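Local coordinates for sulfate transporter/antisigma-factor antagonist STAS (Planctomyces limnophilus, PDB 3T6O), which probably acts as an anti-sigma factor antagonist built on a STAS domain, at residues T10-V15 / S110-A115; Q25-T30 / S63-L68; A41-A46 / K74-D79; E59-S64 / V94-V99. All blocks are in the same frame, centred on the assembly; numbering follows the deposited sequence. Where two conformers were deposited one is given.

How the interactions relate
The four contacts are spread over a single STAS domain. Interactions 2 and 4 form one cluster, with centres about 9 Å apart: they share Ser63 and Ser64 at the start of helix 63-76, and strands 26-27 and 60-61 pair between them, Leu27 N lying 2.8 Å from Phe60 O. Interaction 3 takes the far end of that helix, about 20 Å from interaction 2 between centres. Interaction 1 joins residues near the two ends of the chain, so its segments enclose all the others in sequence; its centre is about 22 Å from those of interactions 2 and 4, across the middle of the fold. Interactions 2 and 4 also touch a second subunit, tying that corner to the assembly.

Interaction 1 of 4, residues T10-V15 / S110-A115; sequences THEAQV and STKQEA
The β-hairpin of strands 8-12 and 15-19, at the edge of the STAS domain's main sheet, is tied to the C-terminal helix 112-118 by a salt bridge between Glu12 and Lys112. Glu12 opens the type I' turn that runs to Val15, its backbone N donating to Val15 O and its O accepting from Val15 N. Its CG sits beside the backbone N (chi1 -56°), and the chain then runs out straight to bring the carboxylate toward the helix. Lys112 meets it crosswise, at about a right angle. NZ lies 2.8 Å from Glu12 OE2, on the syn lone pair of that oxygen, and makes a weaker bond to Glu12 OE1 at 3.1 Å. The anti lone pair of OE2 is taken by the hydroxyl of Thr10, with OG1 donating to Glu12 OE2 over 2.9 Å. Three donor contacts thus hold the carboxylate, and with Lys112 NZ on both oxygens and Thr10 OG1 on the far lone pair of OE2, its rotation is probably restricted. On the helix side, Thr111 is the N-cap: Glu114 N donates to Thr111 OG1 at 3.2 Å in a nearly straight bond (168°). Lys112 follows directly, in the first turn. Around the bridge, Lys112 packs on Val17 of strand 15-19 and Leu52 of strand 50-54, while Glu12 and Val15 rest against Leu116 farther along helix 112-118.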
loop_
_atom_site.group_PDB
_atom_site.type_symbol
_atom_site.label_atom_id
_atom_site.label_comp_id
_atom_site.label_asym_id
_atom_site.label_seq_id
_atom_site.Cartn_x
_atom_site.Cartn_y
_atom_site.Cartn_z
ATOM N N THR A 10 6.218 25.887 -9.439
ATOM C CA THR A 10 6.839 27.229 -9.337
ATOM C C THR A 10 7.571 27.354 -7.997
ATOM O O THR A 10 7.325 26.594 -7.048
ATOM C CB THR A 10 5.798 28.327 -9.468
ATOM O OG1 THR A 10 4.700 28.004 -8.620
ATOM C CG2 THR A 10 5.282 28.508 -10.949
ATOM N N HIS A 11 8.549 28.237 -7.957
ATOM C CA HIS A 11 9.271 28.519 -6.748
ATOM C C HIS A 11 8.881 29.898 -6.304
ATOM O O HIS A 11 9.130 30.859 -7.005
ATOM C CB HIS A 11 10.749 28.491 -7.052
ATOM C CG HIS A 11 11.280 27.121 -7.297
ATOM N ND1 HIS A 11 11.338 26.165 -6.312
ATOM C CD2 HIS A 11 11.762 26.543 -8.420
ATOM C CE1 HIS A 11 11.824 25.045 -6.821
ATOM N NE2 HIS A 11 12.114 25.257 -8.093
ATOM N N GLU A 12 8.261 29.992 -5.143
ATOM C CA GLU A 12 7.734 31.246 -4.658
ATOM C C GLU A 12 8.110 31.356 -3.191
ATOM O O GLU A 12 7.726 30.524 -2.384
ATOM C CB GLU A 12 6.212 31.269 -4.866
ATOM C CG GLU A 12 5.806 31.035 -6.311
ATOM C CD GLU A 12 4.288 31.199 -6.554
ATOM O OE1 GLU A 12 3.693 32.154 -6.000
ATOM O OE2 GLU A 12 3.714 30.390 -7.319
ATOM N N ALA A 13 8.899 32.355 -2.854
ATOM C CA ALA A 13 9.257 32.619 -1.453
ATOM C C ALA A 13 9.799 31.355 -0.715
ATOM O O ALA A 13 9.424 31.063 0.424
ATOM C CB ALA A 13 8.029 33.176 -0.721
ATOM N N GLN A 14 10.679 30.619 -1.379
ATOM C CA GLN A 14 11.338 29.435 -0.790
ATOM C C GLN A 14 10.451 28.247 -0.603
ATOM O O GLN A 14 10.815 27.304 0.078
ATOM C CB GLN A 14 12.089 29.755 0.502
ATOM C CG GLN A 14 13.049 30.859 0.243
ATOM C CD GLN A 14 14.133 30.987 1.269
ATOM O OE1 GLN A 14 14.940 30.087 1.467
ATOM N NE2 GLN A 14 14.184 32.114 1.890
ATOM N N VAL A 15 9.311 28.282 -1.276
ATOM C CA VAL A 15 8.363 27.210 -1.255
ATOM C C VAL A 15 8.199 26.713 -2.686
ATOM O O VAL A 15 8.182 27.517 -3.614
ATOM C CB VAL A 15 7.000 27.692 -0.682
ATOM C CG1 VAL A 15 5.917 26.586 -0.813
ATOM C CG2 VAL A 15 7.181 28.158 0.790
ATOM N N SER A 110 -6.444 28.994 3.210
ATOM C CA SER A 110 -7.544 29.237 2.275
ATOM C C SER A 110 -7.057 29.693 0.921
ATOM O O SER A 110 -7.705 29.418 -0.046
ATOM C CB SER A 110 -8.582 30.224 2.831
ATOM O OG SER A 110 -7.998 31.473 3.010
ATOM N N THR A 111 -5.915 30.369 0.863
ATOM C CA THR A 111 -5.355 30.867 -0.384
ATOM C C THR A 111 -3.834 30.672 -0.381
ATOM O O THR A 111 -3.219 30.497 0.668
ATOM C CB THR A 111 -5.634 32.376 -0.582
ATOM O OG1 THR A 111 -4.876 33.094 0.382
ATOM C CG2 THR A 111 -7.146 32.749 -0.414
ATOM N N LYS A 112 -3.245 30.710 -1.553
ATOM C CA LYS A 112 -1.800 30.637 -1.694
ATOM C C LYS A 112 -1.073 31.747 -0.932
ATOM O O LYS A 112 -0.048 31.490 -0.272
ATOM C CB LYS A 112 -1.387 30.702 -3.173
ATOM C CG LYS A 112 0.136 30.598 -3.325
ATOM C CD LYS A 112 0.609 30.265 -4.729
ATOM C CE LYS A 112 0.220 31.303 -5.761
ATOM N NZ LYS A 112 1.022 31.023 -7.019
ATOM N N GLN A 113 -1.571 32.977 -1.065
ATOM C CA GLN A 113 -0.973 34.135 -0.384
ATOM C C GLN A 113 -0.900 33.899 1.114
ATOM O O GLN A 113 0.157 34.083 1.712
ATOM C CB GLN A 113 -1.740 35.405 -0.678
ATOM C CG GLN A 113 -1.143 36.685 -0.073
ATOM C CD GLN A 113 -1.788 37.937 -0.706
ATOM O OE1 GLN A 113 -1.467 38.293 -1.854
ATOM N NE2 GLN A 113 -2.690 38.600 0.033
ATOM N N GLU A 114 -1.997 33.430 1.707
ATOM C CA GLU A 114 -2.004 33.110 3.131
ATOM C C GLU A 114 -1.029 31.989 3.463
ATOM O O GLU A 114 -0.324 32.028 4.486
ATOM C CB GLU A 114 -3.396 32.671 3.594
ATOM C CG GLU A 114 -4.391 33.764 3.583
ATOM C CD GLU A 114 -5.773 33.317 4.082
ATOM O OE1 GLU A 114 -5.978 32.097 4.434
ATOM O OE2 GLU A 114 -6.632 34.218 4.107
ATOM N N ALA A 115 -0.998 30.982 2.611
ATOM C CA ALA A 115 -0.112 29.844 2.859
ATOM C C ALA A 115 1.354 30.290 2.850
ATOM O O ALA A 115 2.085 30.046 3.819
ATOM C CB ALA A 115 -0.360 28.741 1.879
#

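Interaction 2 of 4, residues Q25-T30 / S63-L68; sequences QRLRET and SSFIEL
Leu27 sets one methyl squarely on the ring of Phe65. CD1 stands 3.6 Å from the centroid of the Phe65 ring and 6° off its normal, a CH-pi contact over the middle of the face; CE1 of the ring is the atom nearest to Leu27 CD1, at 3.7 Å, with the other five carbons hardly farther. Phe65 reaches this position with CG anti to its backbone N (chi1 -178°), which swings the ring from the first turn of helix 63-76 toward strand 26-27. The two backbones are also joined through a water, which donates to Leu27 O at 2.7 Å and accepts from Phe65 N at 3.1 Å. Next to it Ser64 packs against the start of helix 29-41, its OG 3.8 Å from Glu29 CA. This is the corner of the STAS fold where helices 29-41 and 63-76 both begin, just after strands 26-27 and 60-61. With an alanine in place of Phe65, the CD1 methyl of Leu27 would probably be left facing a gap where the ring had been. Farther out, Phe61 meets the Phe65 ring with the two planes about 55° apart, and Val32 and Leu55 also touch it; Leu27 in turn leans on Phe20 and Val58. The hydroxyl of Ser64 has its polar partner in the second subunit, bonding to Glu95 there, while Arg28, the N-cap of helix 29-41, makes a cation-pi contact with Tyr92 of that same subunit.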
loop_
_atom_site.group_PDB
_atom_site.type_symbol
_atom_site.label_atom_id
_atom_site.label_comp_id
_atom_site.label_asym_id
_atom_site.label_seq_id
_atom_site.Cartn_x
_atom_site.Cartn_y
_atom_site.Cartn_z
ATOM N N GLN A 25 -9.550 19.100 -13.571
ATOM C CA GLN A 25 -10.656 19.310 -12.638
ATOM C C GLN A 25 -10.845 18.093 -11.728
ATOM O O GLN A 25 -11.129 18.187 -10.555
ATOM C CB GLN A 25 -11.954 19.527 -13.426
ATOM C CG GLN A 25 -12.007 20.841 -14.189
ATOM C CD GLN A 25 -13.396 21.199 -14.676
ATOM O OE1 GLN A 25 -14.033 22.115 -14.153
ATOM N NE2 GLN A 25 -13.870 20.478 -15.675
ATOM N N ARG A 26 -10.717 16.912 -12.326
ATOM C CA ARG A 26 -10.951 15.651 -11.636
ATOM C C ARG A 26 -9.725 14.761 -11.700
ATOM O O ARG A 26 -9.339 14.329 -12.772
ATOM C CB ARG A 26 -12.108 14.934 -12.295
ATOM C CG ARG A 26 -13.449 15.647 -12.190
ATOM C CD ARG A 26 -14.244 15.437 -13.498
ATOM N NE ARG A 26 -15.694 15.262 -13.342
ATOM C CZ ARG A 26 -16.545 16.221 -12.970
ATOM N NH1 ARG A 26 -16.101 17.445 -12.654
ATOM N NH2 ARG A 26 -17.851 15.952 -12.898
ATOM N N LEU A 27 -9.112 14.513 -10.542
ATOM C CA LEU A 27 -7.909 13.703 -10.448
ATOM C C LEU A 27 -8.239 12.223 -10.114
ATOM O O LEU A 27 -8.441 11.856 -8.961
ATOM C CB LEU A 27 -6.959 14.296 -9.401
ATOM C CG LEU A 27 -6.437 15.716 -9.697
ATOM C CD1 LEU A 27 -5.807 16.386 -8.482
ATOM C CD2 LEU A 27 -5.435 15.677 -10.876
ATOM N N ARG A 28 -8.294 11.394 -11.148
ATOM C CA ARG A 28 -8.417 9.963 -10.982
ATOM C C ARG A 28 -7.055 9.297 -11.193
ATOM O O ARG A 28 -6.013 9.970 -11.335
ATOM C CB ARG A 28 -9.412 9.404 -11.998
ATOM C CG ARG A 28 -10.727 10.162 -12.078
ATOM C CD ARG A 28 -11.843 9.316 -11.520
ATOM N NE ARG A 28 -12.958 9.193 -12.446
ATOM C CZ ARG A 28 -13.355 8.039 -12.968
ATOM N NH1 ARG A 28 -14.396 8.017 -13.785
ATOM N NH2 ARG A 28 -12.714 6.911 -12.674
ATOM N N GLU A 29 -7.078 7.970 -11.236
ATOM C CA GLU A 29 -5.876 7.185 -11.412
ATOM C C GLU A 29 -5.077 7.573 -12.656
ATOM O O GLU A 29 -3.883 7.650 -12.584
ATOM C CB GLU A 29 -6.267 5.707 -11.452
ATOM C CG GLU A 29 -5.166 4.780 -11.113
ATOM C CD GLU A 29 -5.613 3.316 -11.204
ATOM O OE1 GLU A 29 -6.821 3.011 -10.989
ATOM O OE2 GLU A 29 -4.747 2.487 -11.506
ATOM N N THR A 30 -5.754 7.858 -13.763
ATOM C CA THR A 30 -5.106 8.238 -15.001
ATOM C C THR A 30 -4.357 9.542 -14.906
ATOM O O THR A 30 -3.238 9.636 -15.406
ATOM C CB THR A 30 -6.140 8.381 -16.152
ATOM O OG1 THR A 30 -6.781 7.126 -16.349
ATOM C CG2 THR A 30 -5.457 8.773 -17.464
ATOM N N SER A 63 -8.547 8.330 -3.518
ATOM C CA SER A 63 -7.433 7.614 -2.939
ATOM C C SER A 63 -6.164 7.714 -3.761
ATOM O O SER A 63 -5.088 7.799 -3.180
ATOM C CB SER A 63 -7.771 6.146 -2.705
ATOM O OG SER A 63 -8.248 5.578 -3.915
ATOM N N SER A 64 -6.278 7.689 -5.085
ATOM C CA SER A 64 -5.070 7.657 -5.930
ATOM C C SER A 64 -4.260 8.930 -5.734
ATOM O O SER A 64 -3.051 8.886 -5.604
ATOM C CB SER A 64 -5.413 7.628 -7.416
ATOM O OG SER A 64 -6.147 6.511 -7.717
ATOM N N PHE A 65 -4.948 10.062 -5.703
ATOM C CA PHE A 65 -4.270 11.322 -5.537
ATOM C C PHE A 65 -3.768 11.507 -4.121
ATOM O O PHE A 65 -2.661 11.998 -3.924
ATOM C CB PHE A 65 -5.171 12.457 -5.937
ATOM C CG PHE A 65 -4.514 13.818 -5.838
ATOM C CD1 PHE A 65 -3.411 14.137 -6.619
ATOM C CD2 PHE A 65 -4.983 14.758 -4.953
ATOM C CE1 PHE A 65 -2.830 15.425 -6.528
ATOM C CE2 PHE A 65 -4.418 16.027 -4.854
ATOM C CZ PHE A 65 -3.334 16.358 -5.663
ATOM N N ILE A 66 -4.534 11.096 -3.123
ATOM C CA ILE A 66 -4.068 11.215 -1.753
ATOM C C ILE A 66 -2.816 10.372 -1.568
ATOM O O ILE A 66 -1.891 10.790 -0.884
ATOM C CB ILE A 66 -5.137 10.821 -0.713
ATOM C CG1 ILE A 66 -6.285 11.841 -0.737
ATOM C CG2 ILE A 66 -4.534 10.816 0.700
ATOM C CD1 ILE A 66 -7.358 11.544 0.329
ATOM N N GLU A 67 -2.812 9.187 -2.167
ATOM C CA GLU A 67 -1.657 8.313 -2.156
ATOM C C GLU A 67 -0.413 8.991 -2.767
ATOM O O GLU A 67 0.673 8.921 -2.192
ATOM C CB GLU A 67 -1.932 7.028 -2.931
ATOM C CG GLU A 67 -2.710 6.025 -2.174
ATOM C CD GLU A 67 -3.101 4.798 -3.036
ATOM O OE1 GLU A 67 -2.595 4.670 -4.208
ATOM O OE2 GLU A 67 -3.909 4.001 -2.510
ATOM N N LEU A 68 -0.582 9.644 -3.906
ATOM C CA LEU A 68 0.566 10.401 -4.475
ATOM C C LEU A 68 1.083 11.456 -3.517
ATOM O O LEU A 68 2.279 11.583 -3.316
ATOM C CB LEU A 68 0.202 11.088 -5.781
ATOM C CG LEU A 68 1.357 11.812 -6.528
ATOM C CD1 LEU A 68 2.554 10.887 -6.827
ATOM C CD2 LEU A 68 0.795 12.391 -7.807
HETATM O O HOH W 1 -7.759 10.361 -6.877
#

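Interaction 3 of 4, residues A41-A46 / K74-D79; sequences AAMQGA and KRIKED
The flat carboxamide of Gln44 faces Arg75 with its oxygen, OE1 lying 4.4 Å from Arg75 CB. In this STAS fold the contact joins the loop leaving helix 29-41, on its way to strand 50-54, with residues 74-76 of helix 63-76. A water spans the gap from Gln44 to Arg75, donating to Gln44 OE1 at 3.2 Å and to Arg75 O at 3.0 Å. The flat guanidinium of Arg75 is used elsewhere: its NH1 bonds to Arg71 O and forms a salt bridge with Glu95 of the fourth subunit. The packing proper is done by selenomethionine Met43, whose CB sits 4.0 Å from Arg75 CB and touches the CG2 branch of Ile76 as well. Ile76 keeps CG1 between its backbone N and carbonyl carbon (chi1 82°), leaving CG2 as the branch that meets the loop. The Met43 chain bends beyond CG, and both it and Ile76 rest on Val51 of strand 50-54. Arg49 bonds to Met43 O and forms a salt bridge with Asp79. The shortest approach of the two segments is Ile76 CG2 to the carbonyl oxygen of Met43, at 3.5 Å.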
loop_
_atom_site.group_PDB
_atom_site.type_symbol
_atom_site.label_atom_id
_atom_site.label_comp_id
_atom_site.label_asym_id
_atom_site.label_seq_id
_atom_site.Cartn_x
_atom_site.Cartn_y
_atom_site.Cartn_z
ATOM N N ALA A 41 9.632 14.504 -8.636
ATOM C CA ALA A 41 10.938 15.140 -8.893
ATOM C C ALA A 41 10.993 16.533 -8.233
ATOM O O ALA A 41 12.050 16.953 -7.825
ATOM C CB ALA A 41 11.273 15.219 -10.442
ATOM N N ALA A 42 9.848 17.194 -8.060
ATOM C CA ALA A 42 9.780 18.489 -7.378
ATOM C C ALA A 42 9.956 18.378 -5.842
ATOM O O ALA A 42 9.948 19.375 -5.156
ATOM C CB ALA A 42 8.440 19.184 -7.680
HETATM N N MSE A 43 10.103 17.176 -5.296
HETATM C CA MSE A 43 10.206 17.032 -3.859
HETATM C C MSE A 43 11.644 17.107 -3.346
HETATM O O MSE A 43 11.920 16.707 -2.226
HETATM C CB MSE A 43 9.611 15.683 -3.443
HETATM C CG MSE A 43 8.098 15.540 -3.649
HETATM SE SE MSE A 43 6.978 16.798 -2.746
HETATM C CE MSE A 43 6.506 17.963 -4.246
ATOM N N GLN A 44 12.598 17.523 -4.159
ATOM C CA GLN A 44 13.987 17.581 -3.696
ATOM C C GLN A 44 14.321 19.046 -3.323
ATOM O O GLN A 44 13.434 19.862 -3.207
ATOM C CB GLN A 44 14.880 16.905 -4.731
ATOM C CG GLN A 44 14.567 15.309 -4.827
ATOM C CD GLN A 44 14.709 14.558 -3.443
ATOM O OE1 GLN A 44 13.790 13.825 -2.973
ATOM N NE2 GLN A 44 15.854 14.787 -2.778
ATOM N N GLY A 45 15.536 19.392 -3.002
ATOM C CA GLY A 45 15.753 20.768 -2.535
ATOM C C GLY A 45 16.513 20.788 -1.241
ATOM O O GLY A 45 16.463 19.842 -0.474
ATOM N N ALA A 46 17.234 21.875 -1.005
ATOM C CA ALA A 46 17.966 22.037 0.232
ATOM C C ALA A 46 16.996 22.047 1.397
ATOM O O ALA A 46 15.913 22.619 1.300
ATOM C CB ALA A 46 18.803 23.348 0.219
ATOM N N LYS A 74 6.327 11.920 2.255
ATOM C CA LYS A 74 7.345 11.036 2.853
ATOM C C LYS A 74 8.772 11.419 2.425
ATOM O O LYS A 74 9.751 11.189 3.157
ATOM C CB LYS A 74 7.082 9.555 2.482
ATOM C CG LYS A 74 5.877 8.947 3.173
ATOM C CD LYS A 74 5.703 7.468 2.858
ATOM C CE LYS A 74 4.361 6.980 3.410
ATOM N NZ LYS A 74 3.973 5.565 3.122
ATOM N N ARG A 75 8.885 11.971 1.231
ATOM C CA ARG A 75 10.169 12.419 0.741
ATOM C C ARG A 75 10.657 13.652 1.480
ATOM O O ARG A 75 11.859 13.821 1.651
ATOM C CB ARG A 75 10.138 12.680 -0.780
ATOM C CG ARG A 75 10.343 11.394 -1.568
ATOM C CD ARG A 75 9.730 11.475 -2.922
ATOM N NE ARG A 75 10.024 10.306 -3.739
ATOM C CZ ARG A 75 9.378 9.145 -3.644
ATOM N NH1 ARG A 75 8.399 8.991 -2.770
ATOM N NH2 ARG A 75 9.688 8.163 -4.445
ATOM N N ILE A 76 9.759 14.516 1.910
ATOM C CA ILE A 76 10.228 15.711 2.597
ATOM C C ILE A 76 10.079 15.693 4.132
ATOM O O ILE A 76 10.712 16.493 4.804
ATOM C CB ILE A 76 9.617 16.959 1.989
ATOM C CG1 ILE A 76 8.256 17.222 2.519
ATOM C CG2 ILE A 76 9.564 16.932 0.384
ATOM C CD1 ILE A 76 7.804 18.538 2.045
ATOM N N LYS A 77 9.304 14.755 4.680
ATOM C CA LYS A 77 8.932 14.809 6.098
ATOM C C LYS A 77 10.077 14.643 7.089
ATOM O O LYS A 77 9.925 15.063 8.233
ATOM C CB LYS A 77 7.848 13.789 6.441
ATOM C CG LYS A 77 8.336 12.369 6.597
ATOM C CD LYS A 77 7.203 11.418 6.972
ATOM C CE LYS A 77 7.730 10.173 7.699
ATOM N NZ LYS A 77 7.655 10.385 9.196
ATOM N N GLU A 78 11.218 14.072 6.723
ATOM C CA GLU A 78 12.252 13.999 7.760
ATOM C C GLU A 78 13.043 15.304 8.013
ATOM O O GLU A 78 13.841 15.366 8.949
ATOM C CB GLU A 78 13.166 12.782 7.589
ATOM C CG GLU A 78 12.454 11.409 7.810
ATOM C CD GLU A 78 11.684 11.309 9.141
ATOM O OE1 GLU A 78 12.315 11.459 10.225
ATOM O OE2 GLU A 78 10.451 11.055 9.091
ATOM N N ASP A 79 12.817 16.350 7.212
ATOM C CA ASP A 79 13.434 17.633 7.504
ATOM C C ASP A 79 12.802 18.228 8.769
ATOM O O ASP A 79 11.582 18.325 8.865
ATOM C CB ASP A 79 13.219 18.610 6.345
ATOM C CG ASP A 79 13.798 18.115 5.050
ATOM O OD1 ASP A 79 14.432 17.032 5.017
ATOM O OD2 ASP A 79 13.600 18.814 4.052
HETATM O O HOH W 2 13.868 12.379 -0.118
#

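Interaction 4 of 4, residues E59-S64 / V94-V99; sequences EFFGSS and VEVLQV
Val96 and Leu97, neighbours on helix 91-97, pack against Phe61 at the point where strand 60-61 of the STAS domain gives way to helix 63-76. Val96 comes first. Its CG1, anti to the backbone N (chi1 174°), reaches Phe61 O at 3.4 Å and lies 4.3 Å from the CA of Gly62, the N-cap residue of helix 63-76. The same Val96 methyl approaches the Phe61 ring obliquely and more loosely, CG1 lying 4.4 Å from Phe61 CE1. Leu97 follows and takes the ring at its rim: CG lies in the ring plane, 3.9 Å from Phe61 CZ, and Leu97 CD2 is 4.0 Å from Phe61 CE1. Phe61 CG sits between the backbone N and the carbonyl carbon (chi1 59°), which turns the ring toward helix 91-97. An alanine at Leu97 would probably open a gap at the CZ end of the Phe61 ring and leave it freer to shift. Cys93 and Leu55 also touch this ring. Just past Gly62, Ser63 and Ser64 occupy the helix start where family members probably carry their regulatory phosphorylation site; here the hydroxyl of Ser63 bonds to Gln98 of the second subunit. Farther along segment 94-99, within the same chain, Val99 N donates to Val96 O at 3.0 Å.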
loop_
_atom_site.group_PDB
_atom_site.type_symbol
_atom_site.label_atom_id
_atom_site.label_comp_id
_atom_site.label_asym_id
_atom_site.label_seq_id
_atom_site.Cartn_x
_atom_site.Cartn_y
_atom_site.Cartn_z
ATOM N N GLU A 59 -11.637 19.984 -8.650
ATOM C CA GLU A 59 -12.971 19.750 -8.084
ATOM C C GLU A 59 -13.171 18.362 -7.462
ATOM O O GLU A 59 -14.101 18.163 -6.642
ATOM C CB GLU A 59 -14.029 20.024 -9.149
ATOM C CG GLU A 59 -13.967 21.504 -9.715
ATOM C CD GLU A 59 -14.324 22.657 -8.691
ATOM O OE1 GLU A 59 -15.220 22.475 -7.811
ATOM O OE2 GLU A 59 -13.726 23.783 -8.816
ATOM N N PHE A 60 -12.335 17.398 -7.858
ATOM C CA PHE A 60 -12.450 16.053 -7.332
ATOM C C PHE A 60 -11.125 15.337 -7.238
ATOM O O PHE A 60 -10.284 15.414 -8.169
ATOM C CB PHE A 60 -13.352 15.203 -8.200
ATOM C CG PHE A 60 -13.411 13.783 -7.747
ATOM C CD1 PHE A 60 -12.463 12.876 -8.159
ATOM C CD2 PHE A 60 -14.363 13.377 -6.823
ATOM C CE1 PHE A 60 -12.484 11.563 -7.695
ATOM C CE2 PHE A 60 -14.408 12.092 -6.379
ATOM C CZ PHE A 60 -13.483 11.167 -6.820
ATOM N N PHE A 61 -10.950 14.629 -6.122
ATOM C CA PHE A 61 -9.939 13.571 -6.015
ATOM C C PHE A 61 -10.327 12.544 -4.959
ATOM O O PHE A 61 -11.304 12.733 -4.225
ATOM C CB PHE A 61 -8.555 14.167 -5.739
ATOM C CG PHE A 61 -8.461 14.975 -4.490
ATOM C CD1 PHE A 61 -8.340 14.359 -3.258
ATOM C CD2 PHE A 61 -8.428 16.341 -4.546
ATOM C CE1 PHE A 61 -8.219 15.093 -2.111
ATOM C CE2 PHE A 61 -8.283 17.090 -3.409
ATOM C CZ PHE A 61 -8.188 16.475 -2.182
ATOM N N GLY A 62 -9.599 11.424 -4.952
ATOM C CA GLY A 62 -9.820 10.327 -4.023
ATOM C C GLY A 62 -8.523 9.654 -3.632
ATOM O O GLY A 62 -7.515 10.320 -3.439
ATOM N N SER A 63 -8.547 8.330 -3.518
ATOM C CA SER A 63 -7.433 7.614 -2.939
ATOM C C SER A 63 -6.164 7.714 -3.761
ATOM O O SER A 63 -5.088 7.799 -3.180
ATOM C CB SER A 63 -7.771 6.146 -2.705
ATOM O OG SER A 63 -8.248 5.578 -3.915
ATOM N N SER A 64 -6.278 7.689 -5.085
ATOM C CA SER A 64 -5.070 7.657 -5.930
ATOM C C SER A 64 -4.260 8.930 -5.734
ATOM O O SER A 64 -3.051 8.886 -5.604
ATOM C CB SER A 64 -5.413 7.628 -7.416
ATOM O OG SER A 64 -6.147 6.511 -7.717
ATOM N N VAL A 94 -12.411 19.065 0.660
ATOM C CA VAL A 94 -12.257 19.027 2.106
ATOM C C VAL A 94 -13.070 17.849 2.691
ATOM O O VAL A 94 -12.598 17.164 3.612
ATOM C CB VAL A 94 -12.692 20.332 2.784
ATOM C CG1 VAL A 94 -12.604 20.187 4.308
ATOM C CG2 VAL A 94 -11.829 21.505 2.333
ATOM N N GLU A 95 -14.245 17.577 2.131
ATOM C CA GLU A 95 -15.092 16.453 2.610
ATOM C C GLU A 95 -14.398 15.120 2.359
ATOM O O GLU A 95 -14.501 14.182 3.172
ATOM C CB GLU A 95 -16.458 16.444 1.916
ATOM C CG GLU A 95 -17.617 17.095 2.730
ATOM C CD GLU A 95 -18.624 16.078 3.327
ATOM O OE1 GLU A 95 -18.377 15.512 4.422
ATOM O OE2 GLU A 95 -19.702 15.857 2.725
ATOM N N VAL A 96 -13.659 15.054 1.249
ATOM C CA VAL A 96 -12.936 13.858 0.916
ATOM C C VAL A 96 -11.708 13.765 1.822
ATOM O O VAL A 96 -11.429 12.721 2.369
ATOM C CB VAL A 96 -12.548 13.825 -0.531
ATOM C CG1 VAL A 96 -11.649 12.603 -0.813
ATOM C CG2 VAL A 96 -13.773 13.829 -1.428
ATOM N N LEU A 97 -10.989 14.861 2.004
ATOM C CA LEU A 97 -9.882 14.865 2.962
ATOM C C LEU A 97 -10.278 14.473 4.374
ATOM O O LEU A 97 -9.472 13.935 5.119
ATOM C CB LEU A 97 -9.205 16.249 2.998
ATOM C CG LEU A 97 -8.323 16.513 1.762
ATOM C CD1 LEU A 97 -7.835 17.894 1.727
ATOM C CD2 LEU A 97 -7.155 15.545 1.712
ATOM N N GLN A 98 -11.488 14.805 4.773
ATOM C CA GLN A 98 -11.982 14.451 6.095
ATOM C C GLN A 98 -12.105 12.918 6.300
ATOM O O GLN A 98 -12.235 12.480 7.428
ATOM C CB GLN A 98 -13.337 15.129 6.370
ATOM C CG GLN A 98 -13.231 16.619 6.711
ATOM C CD GLN A 98 -14.562 17.342 6.739
ATOM O OE1 GLN A 98 -14.606 18.564 6.949
ATOM N NE2 GLN A 98 -15.657 16.609 6.542
ATOM N N VAL A 99 -12.067 12.139 5.219
ATOM C CA VAL A 99 -12.125 10.652 5.297
ATOM C C VAL A 99 -10.778 10.118 5.770
ATOM O O VAL A 99 -10.709 9.095 6.420
ATOM C CB VAL A 99 -12.478 10.049 3.917
ATOM C CG1 VAL A 99 -12.460 8.508 3.938
ATOM C CG2 VAL A 99 -13.824 10.557 3.485
#